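Local coordinates for putative peptidoglycan-binding/hydrolysing protein (Peptoclostridium difficile, PDB 5TV7) that probably binds, and may hydrolyse, bacterial cell-wall peptidoglycan, and holds glutamine hydroxamate in its crystal structure, at residues 36-44 against 59-69; 93-103 against 116-124. All coordinates share one frame; numbering follows the deposited sequence.

Contact 1: 36-44 against 59-69; sequences APQEIRDEH and DEIFVPESANL
Ile-40, on the inner face of helix 38-44, packs between Ile-61, Val-63 and Leu-69, and this cluster is the dense part of the contact. Its two branches divide the work. With chi1 at -59°, the methyl CG2 lies anti to the backbone N and slides past Ile-61 in the opposite direction, coming within 3.5 Å of Ile-61 CG2. The other branch, through Ile-40 CG1, meets Val-63 CG2 tip to tip at 3.8 Å, while its end, Ile-40 CD1, lies 4.0 Å from Leu-69 CD2. Leu-69 crosses Ile-40 at about a right angle, and its CD1 also approaches Pro-37 CG, at the N-cap position of the helix.

One turn beyond Ile-40, the His-44 ring has Ile-61 CD1 over one face, off-centre, in a CH-pi contact 4.2 Å from the centroid. At the edge of the same ring His-44 NE2 donates to Asp-59 OD2 at 2.9 Å, with an N-H...O angle of 158°. The carboxylate oxygen lies near the ring plane, but is met on its anti side and somewhat out of the carboxylate plane, and the two planes are turned 74° apart. On the other ring nitrogen, ND1 is bonded to Asp-135, and Asp-59 OD2 also takes the backbone N-H of Lys-56, so both the rotation of the imidazole and its carboxylate partner are fixed.

Toward solvent the packing thins. Glu-39 stretches out and lays its side chain alongside Leu-69 CD2 (4.0 Å from Glu-39 CD), but no hydrogen bond joins it to 59-69. The whole is helix-on-sheet packing: helix 38-44 lies across edge strand 60-64 of an antiparallel sheet, closed at one end by a histidine-carboxylate hydrogen bond.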
loop_
_atom_site.group_PDB
_atom_site.type_symbol
_atom_site.label_atom_id
_atom_site.label_comp_id
_atom_site.label_asym_id
_atom_site.label_seq_id
_atom_site.Cartn_x
_atom_site.Cartn_y
_atom_site.Cartn_z
ATOM N N ALA A 36 -0.483 12.603 12.071
ATOM C CA ALA A 36 -0.050 12.753 10.678
ATOM C C ALA A 36 -0.030 14.197 10.192
ATOM O O ALA A 36 -0.790 15.028 10.690
ATOM C CB ALA A 36 -0.932 11.915 9.754
ATOM N N PRO A 37 0.856 14.502 9.215
ATOM C CA PRO A 37 0.851 15.848 8.640
ATOM C C PRO A 37 -0.531 16.125 8.060
ATOM O O PRO A 37 -1.206 15.192 7.605
ATOM C CB PRO A 37 1.910 15.773 7.533
ATOM C CG PRO A 37 2.800 14.643 7.922
ATOM C CD PRO A 37 1.934 13.663 8.654
ATOM N N GLN A 38 -0.943 17.388 8.063
ATOM C CA GLN A 38 -2.283 17.751 7.610
ATOM C C GLN A 38 -2.615 17.307 6.184
ATOM O O GLN A 38 -3.743 16.915 5.910
ATOM C CB GLN A 38 -2.523 19.258 7.759
ATOM C CG GLN A 38 -3.980 19.652 7.579
ATOM C CD GLN A 38 -4.909 18.949 8.559
ATOM O OE1 GLN A 38 -4.532 18.663 9.697
ATOM N NE2 GLN A 38 -6.134 18.676 8.124
ATOM N N GLU A 39 -1.642 17.378 5.285
ATOM C CA GLU A 39 -1.846 16.944 3.900
ATOM C C GLU A 39 -2.175 15.438 3.847
ATOM O O GLU A 39 -2.965 14.983 3.007
ATOM C CB GLU A 39 -0.613 17.279 3.067
ATOM C CG GLU A 39 -0.743 16.935 1.594
ATOM C CD GLU A 39 0.348 17.557 0.738
ATOM O OE1 GLU A 39 0.979 18.553 1.173
ATOM O OE2 GLU A 39 0.557 17.058 -0.393
ATOM N N ILE A 40 -1.575 14.689 4.770
ATOM C CA ILE A 40 -1.818 13.258 4.912
ATOM C C ILE A 40 -3.179 13.045 5.594
ATOM O O ILE A 40 -3.918 12.139 5.226
ATOM C CB ILE A 40 -0.665 12.575 5.693
ATOM C CG1 ILE A 40 0.669 12.781 4.957
ATOM C CG2 ILE A 40 -0.935 11.093 5.905
ATOM C CD1 ILE A 40 0.699 12.270 3.524
ATOM N N ARG A 41 -3.516 13.886 6.573
ATOM C CA ARG A 41 -4.820 13.780 7.241
ATOM C C ARG A 41 -5.974 14.003 6.271
ATOM O O ARG A 41 -6.975 13.297 6.328
ATOM C CB ARG A 41 -4.942 14.767 8.397
ATOM C CG ARG A 41 -4.185 14.366 9.651
ATOM C CD ARG A 41 -4.303 15.427 10.739
ATOM N NE ARG A 41 -5.694 15.829 10.994
ATOM C CZ ARG A 41 -6.562 15.183 11.780
ATOM N NH1 ARG A 41 -7.800 15.660 11.932
ATOM N NH2 ARG A 41 -6.217 14.066 12.415
ATOM N N ASP A 42 -5.826 14.984 5.385
ATOM C CA ASP A 42 -6.869 15.298 4.398
ATOM C C ASP A 42 -7.022 14.187 3.374
ATOM O O ASP A 42 -8.130 13.886 2.941
ATOM C CB ASP A 42 -6.557 16.615 3.686
ATOM C CG ASP A 42 -6.549 17.803 4.635
ATOM O OD1 ASP A 42 -7.348 17.812 5.604
ATOM O OD2 ASP A 42 -5.746 18.735 4.401
ATOM N N GLU A 43 -5.901 13.584 2.993
ATOM C CA GLU A 43 -5.917 12.495 2.028
ATOM C C GLU A 43 -6.656 11.294 2.653
ATOM O O GLU A 43 -7.498 10.673 2.006
ATOM C CB GLU A 43 -4.484 12.129 1.626
ATOM C CG GLU A 43 -4.389 11.259 0.381
ATOM C CD GLU A 43 -2.976 10.752 0.089
ATOM O OE1 GLU A 43 -2.012 11.134 0.796
ATOM O OE2 GLU A 43 -2.834 9.948 -0.860
ATOM N N HIS A 44 -6.357 11.011 3.926
ATOM C CA HIS A 44 -6.998 9.908 4.661
ATOM C C HIS A 44 -8.478 10.195 4.878
ATOM O O HIS A 44 -9.314 9.305 4.726
ATOM C CB HIS A 44 -6.287 9.660 6.000
ATOM C CG HIS A 44 -6.865 8.534 6.802
ATOM N ND1 HIS A 44 -6.721 7.212 6.441
ATOM C CD2 HIS A 44 -7.551 8.529 7.973
ATOM C CE1 HIS A 44 -7.312 6.442 7.340
ATOM N NE2 HIS A 44 -7.821 7.217 8.282
ATOM N N ASP A 59 -5.788 5.542 13.563
ATOM C CA ASP A 59 -5.581 4.919 12.238
ATOM C C ASP A 59 -4.141 5.117 11.815
ATOM O O ASP A 59 -3.649 6.244 11.823
ATOM C CB ASP A 59 -6.466 5.550 11.163
ATOM C CG ASP A 59 -7.917 5.149 11.269
ATOM O OD1 ASP A 59 -8.247 4.168 11.962
ATOM O OD2 ASP A 59 -8.737 5.829 10.627
ATOM N N GLU A 60 -3.468 4.034 11.442
ATOM C CA GLU A 60 -2.085 4.137 10.993
ATOM C C GLU A 60 -1.997 4.499 9.526
ATOM O O GLU A 60 -2.743 3.967 8.701
ATOM C CB GLU A 60 -1.313 2.851 11.238
ATOM C CG GLU A 60 -1.020 2.598 12.707
ATOM C CD GLU A 60 -0.008 1.488 12.916
ATOM O OE1 GLU A 60 0.336 0.796 11.925
ATOM O OE2 GLU A 60 0.456 1.320 14.069
ATOM N N ILE A 61 -1.087 5.416 9.219
ATOM C CA ILE A 61 -0.828 5.834 7.857
ATOM C C ILE A 61 0.678 5.822 7.686
ATOM O O ILE A 61 1.398 6.392 8.510
ATOM C CB ILE A 61 -1.341 7.266 7.560
ATOM C CG1 ILE A 61 -2.802 7.436 8.018
ATOM C CG2 ILE A 61 -1.188 7.574 6.069
ATOM C CD1 ILE A 61 -3.281 8.862 8.016
ATOM N N PHE A 62 1.155 5.152 6.641
ATOM C CA PHE A 62 2.585 5.127 6.337
ATOM C C PHE A 62 2.840 6.135 5.229
ATOM O O PHE A 62 2.189 6.096 4.173
ATOM C CB PHE A 62 3.052 3.727 5.935
ATOM C CG PHE A 62 4.490 3.674 5.477
ATOM C CD1 PHE A 62 5.535 3.791 6.389
ATOM C CD2 PHE A 62 4.799 3.486 4.136
ATOM C CE1 PHE A 62 6.859 3.732 5.966
ATOM C CE2 PHE A 62 6.120 3.434 3.707
ATOM C CZ PHE A 62 7.148 3.553 4.624
ATOM N N VAL A 63 3.780 7.043 5.485
ATOM C CA VAL A 63 4.133 8.099 4.552
ATOM C C VAL A 63 5.532 7.833 4.032
ATOM O O VAL A 63 6.498 7.945 4.785
ATOM C CB VAL A 63 4.110 9.474 5.243
ATOM C CG1 VAL A 63 4.532 10.571 4.276
ATOM C CG2 VAL A 63 2.729 9.751 5.819
ATOM N N PRO A 64 5.651 7.472 2.743
ATOM C CA PRO A 64 6.979 7.221 2.200
ATOM C C PRO A 64 7.795 8.501 2.029
ATOM O O PRO A 64 7.230 9.589 1.887
ATOM C CB PRO A 64 6.702 6.562 0.847
ATOM C CG PRO A 64 5.323 6.938 0.495
ATOM C CD PRO A 64 4.585 7.295 1.740
ATOM N N GLU A 65 9.117 8.359 2.072
ATOM C CA GLU A 65 10.018 9.494 1.881
ATOM C C GLU A 65 9.890 10.073 0.456
ATOM O O GLU A 65 10.198 11.251 0.239
ATOM C CB GLU A 65 11.472 9.105 2.204
ATOM C CG GLU A 65 12.072 8.029 1.300
ATOM C CD GLU A 65 13.439 7.524 1.765
ATOM O OE1 GLU A 65 14.034 6.697 1.034
ATOM O OE2 GLU A 65 13.926 7.930 2.853
ATOM N N SER A 66 9.431 9.249 -0.498
ATOM C CA SER A 66 9.207 9.708 -1.881
ATOM C C SER A 66 8.049 10.713 -1.978
ATOM O O SER A 66 8.013 11.516 -2.909
ATOM C CB SER A 66 8.952 8.531 -2.844
ATOM O OG SER A 66 7.754 7.822 -2.543
ATOM N N ALA A 67 7.112 10.661 -1.024
ATOM C CA ALA A 67 5.968 11.587 -0.994
ATOM C C ALA A 67 6.424 13.034 -0.806
ATOM O O ALA A 67 7.294 13.326 0.019
ATOM C CB ALA A 67 4.984 11.203 0.101
ATOM N N ASN A 68 5.807 13.933 -1.569
ATOM C CA ASN A 68 6.150 15.354 -1.552
ATOM C C ASN A 68 5.394 16.139 -0.469
ATOM O O ASN A 68 4.280 16.620 -0.698
ATOM C CB ASN A 68 5.880 15.960 -2.937
ATOM C CG ASN A 68 6.259 17.424 -3.023
ATOM O OD1 ASN A 68 7.072 17.916 -2.240
ATOM N ND2 ASN A 68 5.682 18.125 -3.989
ATOM N N LEU A 69 6.013 16.250 0.707
ATOM C CA LEU A 69 5.472 17.024 1.827
ATOM C C LEU A 69 6.398 18.219 2.036
ATOM O O LEU A 69 7.618 18.058 2.103
ATOM C CB LEU A 69 5.382 16.175 3.097
ATOM C CG LEU A 69 4.429 14.974 3.047
ATOM C CD1 LEU A 69 4.492 14.195 4.354
ATOM C CD2 LEU A 69 2.999 15.409 2.742
#

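Contact 2: 93-103 against 116-124; sequences ITIMSNEYLTI and KEVKAAQIM
Ala-120 faces the hairpin formed by strands 93-96 and 100-103, and apolar contacts from both strands converge on its small CB. Ile-95 CG1 approaches it at 3.8 Å and Ile-103 CG1 at 4.1 Å, with Leu-101 CD2 slightly farther away. Ile-103 reaches it because CG1 stands between the backbone N and the carbonyl carbon (chi1 58°), which turns its CG2 toward the first turn of the helix. Around this centre the hydrophobic layer widens: Ile-95 CG2 meets Ile-123 CD1 at 3.8 Å, the two side chains crossing obliquely. At the far side Ile-93 and the selenomethionine Met-124 meet tip to tip, Ile-93 CD1 lying 3.9 Å from Met-124 CE, where the bend at its last torsion brings the methyl against the strand. Trp-166 of helix 163-173 also packs on Ile-103 and Met-124.

A second kind of contact uses the aliphatic parts of charged residues. Lys-116, in the conformer described, runs past Ile-103 in the opposite direction, and its CG lies 3.8 Å from Ile-103 CG2. Glu-117 likewise sets its CG 3.8 Å from Ile-103 CG2.

No hydrogen bond crosses between the segments; several polar bonds form inside them. In the same conformer, Lys-116 NZ forms a salt bridge with Glu-117 OE2 at 2.9 Å, approaching from above the carboxylate plane, so the charged ends pair beyond the carbon layer. Within the hairpin, Thr-94 OG1 and Thr-102 OG1 share a hydrogen bond, and Ser-97 OG accepts from Glu-99 N in an ST turn. Helix 116-124 thus crosses a beta hairpin at steep angles, 72° and 103° to its two strands, a packing that joins the antiparallel sheet to the helical region assigned as a putative peptidoglycan-binding domain.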
loop_
_atom_site.group_PDB
_atom_site.type_symbol
_atom_site.label_atom_id
_atom_site.label_comp_id
_atom_site.label_asym_id
_atom_site.label_seq_id
_atom_site.Cartn_x
_atom_site.Cartn_y
_atom_site.Cartn_z
ATOM N N ILE A 93 2.383 -13.539 0.100
ATOM C CA ILE A 93 3.249 -12.374 -0.023
ATOM C C ILE A 93 3.499 -11.872 1.384
ATOM O O ILE A 93 2.559 -11.688 2.162
ATOM C CB ILE A 93 2.623 -11.253 -0.873
ATOM C CG1 ILE A 93 2.643 -11.677 -2.344
ATOM C CG2 ILE A 93 3.404 -9.935 -0.707
ATOM C CD1 ILE A 93 1.934 -10.719 -3.267
ATOM N N THR A 94 4.765 -11.635 1.696
ATOM C CA THR A 94 5.141 -11.121 3.004
ATOM C C THR A 94 5.760 -9.750 2.839
ATOM O O THR A 94 6.661 -9.562 2.021
ATOM C CB THR A 94 6.158 -12.049 3.707
ATOM O OG1 THR A 94 5.616 -13.364 3.756
ATOM C CG2 THR A 94 6.449 -11.576 5.145
ATOM N N ILE A 95 5.214 -8.791 3.576
ATOM C CA ILE A 95 5.750 -7.455 3.666
ATOM C C ILE A 95 6.651 -7.474 4.918
ATOM O O ILE A 95 6.177 -7.721 6.027
ATOM C CB ILE A 95 4.633 -6.406 3.813
ATOM C CG1 ILE A 95 3.669 -6.468 2.606
ATOM C CG2 ILE A 95 5.231 -5.005 3.971
ATOM C CD1 ILE A 95 4.291 -6.181 1.251
HETATM N N MSE A 96 7.939 -7.222 4.722
HETATM C CA MSE A 96 8.938 -7.299 5.794
HETATM C C MSE A 96 9.497 -5.966 6.223
HETATM O O MSE A 96 9.908 -5.157 5.405
HETATM C CB MSE A 96 10.104 -8.170 5.308
HETATM C CG MSE A 96 9.627 -9.319 4.417
HETATM SE SE MSE A 96 11.038 -10.652 4.072
HETATM C CE MSE A 96 11.811 -9.730 2.498
ATOM N N SER A 97 9.476 -5.740 7.530
ATOM C CA SER A 97 10.061 -4.566 8.175
ATOM C C SER A 97 10.659 -5.167 9.445
ATOM O O SER A 97 11.336 -6.199 9.366
ATOM C CB SER A 97 8.987 -3.530 8.471
ATOM O OG SER A 97 7.964 -4.081 9.274
ATOM N N ASN A 98 10.440 -4.550 10.601
ATOM C CA ASN A 98 10.854 -5.209 11.849
ATOM C C ASN A 98 9.824 -6.302 12.137
ATOM O O ASN A 98 10.106 -7.273 12.840
ATOM C CB ASN A 98 10.948 -4.233 13.022
ATOM C CG ASN A 98 9.682 -3.441 13.230
ATOM O OD1 ASN A 98 8.939 -3.176 12.288
ATOM N ND2 ASN A 98 9.444 -3.031 14.463
ATOM N N GLU A 99 8.630 -6.114 11.580
ATOM C CA GLU A 99 7.530 -7.062 11.700
ATOM C C GLU A 99 7.280 -7.713 10.347
ATOM O O GLU A 99 7.819 -7.269 9.340
ATOM C CB GLU A 99 6.276 -6.338 12.195
ATOM C CG GLU A 99 6.480 -5.689 13.561
ATOM C CD GLU A 99 5.205 -5.129 14.173
ATOM O OE1 GLU A 99 4.188 -4.992 13.454
ATOM O OE2 GLU A 99 5.227 -4.822 15.388
ATOM N N TYR A 100 6.458 -8.757 10.327
ATOM C CA TYR A 100 6.163 -9.486 9.100
ATOM C C TYR A 100 4.673 -9.580 8.890
ATOM O O TYR A 100 3.963 -10.196 9.684
ATOM C CB TYR A 100 6.780 -10.890 9.132
ATOM C CG TYR A 100 8.278 -10.863 9.151
ATOM C CD1 TYR A 100 8.994 -10.825 7.968
ATOM C CD2 TYR A 100 8.982 -10.841 10.346
ATOM C CE1 TYR A 100 10.380 -10.784 7.963
ATOM C CE2 TYR A 100 10.370 -10.791 10.352
ATOM C CZ TYR A 100 11.059 -10.760 9.147
ATOM O OH TYR A 100 12.429 -10.712 9.111
ATOM N N LEU A 101 4.215 -8.947 7.816
ATOM C CA LEU A 101 2.827 -8.930 7.424
ATOM C C LEU A 101 2.692 -9.873 6.253
ATOM O O LEU A 101 3.193 -9.578 5.179
ATOM C CB LEU A 101 2.462 -7.522 6.974
ATOM C CG LEU A 101 1.083 -7.344 6.359
ATOM C CD1 LEU A 101 0.029 -7.611 7.422
ATOM C CD2 LEU A 101 0.955 -5.941 5.777
ATOM N N THR A 102 2.030 -11.010 6.453
ATOM C CA THR A 102 1.859 -12.000 5.383
ATOM C C THR A 102 0.388 -12.137 4.992
ATOM O O THR A 102 -0.485 -12.189 5.853
ATOM C CB THR A 102 2.460 -13.363 5.804
ATOM O OG1 THR A 102 3.878 -13.221 5.952
ATOM C CG2 THR A 102 2.197 -14.435 4.766
ATOM N N ILE A 103 0.139 -12.196 3.681
ATOM C CA ILE A 103 -1.220 -12.341 3.129
ATOM C C ILE A 103 -1.259 -13.452 2.071
ATOM O O ILE A 103 -0.214 -13.857 1.546
ATOM C CB ILE A 103 -1.779 -10.979 2.602
ATOM C CG1 ILE A 103 -0.913 -10.326 1.521
ATOM C CG2 ILE A 103 -1.880 -9.977 3.733
ATOM C CD1 ILE A 103 -1.119 -10.846 0.118
ATOM N N LYS A 116 -5.155 -5.621 6.384
ATOM C CA LYS A 116 -3.753 -5.874 6.067
ATOM C C LYS A 116 -3.486 -6.203 4.600
ATOM O O LYS A 116 -2.415 -5.877 4.095
ATOM C CB LYS A 116 -3.182 -6.964 6.980
ATOM C CG LYS A 116 -3.662 -8.370 6.684
ATOM C CD LYS A 116 -3.204 -9.323 7.781
ATOM C CE LYS A 116 -3.403 -10.776 7.383
ATOM N NZ LYS A 116 -4.800 -11.064 6.963
ATOM N N GLU A 117 -4.433 -6.847 3.919
ATOM C CA GLU A 117 -4.261 -7.132 2.494
ATOM C C GLU A 117 -4.214 -5.833 1.707
ATOM O O GLU A 117 -3.397 -5.679 0.804
ATOM C CB GLU A 117 -5.366 -8.025 1.921
ATOM C CG GLU A 117 -5.388 -9.456 2.419
ATOM C CD GLU A 117 -6.008 -9.623 3.787
ATOM O OE1 GLU A 117 -6.616 -8.659 4.325
ATOM O OE2 GLU A 117 -5.875 -10.742 4.332
ATOM N N VAL A 118 -5.088 -4.903 2.065
ATOM C CA VAL A 118 -5.124 -3.599 1.413
ATOM C C VAL A 118 -3.786 -2.880 1.631
ATOM O O VAL A 118 -3.200 -2.340 0.675
ATOM C CB VAL A 118 -6.315 -2.750 1.912
ATOM C CG1 VAL A 118 -6.256 -1.340 1.345
ATOM C CG2 VAL A 118 -7.623 -3.412 1.519
ATOM N N LYS A 119 -3.281 -2.907 2.870
ATOM C CA LYS A 119 -2.003 -2.266 3.183
ATOM C C LYS A 119 -0.877 -2.829 2.333
ATOM O O LYS A 119 -0.087 -2.072 1.762
ATOM C CB LYS A 119 -1.649 -2.426 4.656
ATOM C CG LYS A 119 -0.361 -1.710 5.056
ATOM C CD LYS A 119 -0.091 -1.865 6.535
ATOM C CE LYS A 119 1.251 -1.267 6.879
ATOM N NZ LYS A 119 1.559 -1.448 8.322
ATOM N N ALA A 120 -0.830 -4.156 2.229
ATOM C CA ALA A 120 0.201 -4.829 1.453
ATOM C C ALA A 120 0.161 -4.392 -0.003
ATOM O O ALA A 120 1.200 -4.083 -0.591
ATOM C CB ALA A 120 0.051 -6.340 1.557
ATOM N N ALA A 121 -1.039 -4.334 -0.572
ATOM C CA ALA A 121 -1.195 -3.905 -1.964
ATOM C C ALA A 121 -0.749 -2.455 -2.134
ATOM O O ALA A 121 -0.107 -2.119 -3.114
ATOM C CB ALA A 121 -2.641 -4.074 -2.420
ATOM N N GLN A 122 -1.066 -1.609 -1.153
ATOM C CA GLN A 122 -0.703 -0.197 -1.222
ATOM C C GLN A 122 0.804 -0.002 -1.173
ATOM O O GLN A 122 1.341 0.861 -1.858
ATOM C CB GLN A 122 -1.401 0.594 -0.108
ATOM C CG GLN A 122 -2.886 0.761 -0.402
ATOM C CD GLN A 122 -3.695 1.289 0.762
ATOM O OE1 GLN A 122 -3.307 1.172 1.938
ATOM N NE2 GLN A 122 -4.848 1.854 0.442
ATOM N N ILE A 123 1.470 -0.795 -0.345
ATOM C CA ILE A 123 2.903 -0.746 -0.254
ATOM C C ILE A 123 3.526 -1.136 -1.594
ATOM O O ILE A 123 4.378 -0.431 -2.091
ATOM C CB ILE A 123 3.426 -1.623 0.883
ATOM C CG1 ILE A 123 3.135 -0.917 2.211
ATOM C CG2 ILE A 123 4.921 -1.862 0.723
ATOM C CD1 ILE A 123 3.260 -1.796 3.424
HETATM N N MSE A 124 3.061 -2.224 -2.179
HETATM C CA MSE A 124 3.594 -2.688 -3.470
HETATM C C MSE A 124 3.319 -1.715 -4.602
HETATM O O MSE A 124 4.200 -1.445 -5.427
HETATM C CB MSE A 124 3.028 -4.078 -3.759
HETATM C CG MSE A 124 3.692 -5.074 -2.815
HETATM SE SE MSE A 124 3.253 -6.917 -3.312
HETATM C CE MSE A 124 1.409 -6.904 -2.709
#

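In the fold
Both contacts set a helix against the same five-stranded antiparallel sheet, but toward its two ends: contact 1 on edge strand 60-64, contact 2 on the hairpin that includes the other edge strand, 100-104. Their centres are about 18 Å apart, and the two contacts do not touch. Contact 2 lies nearer the centre of the chain, its centre about 8 Å away against 12 Å, although both are partly buried. Its cross-segment contacts are chiefly aliphatic, including the carbon chains of two charged residues, with no hydrogen bond between the segments, whereas contact 1 adds a buried histidine tied to a carboxylate. Asp-135, the histidine's second partner, offers its backbone N to a weak bond from Gln-122 of helix 116-127, linking the two regions.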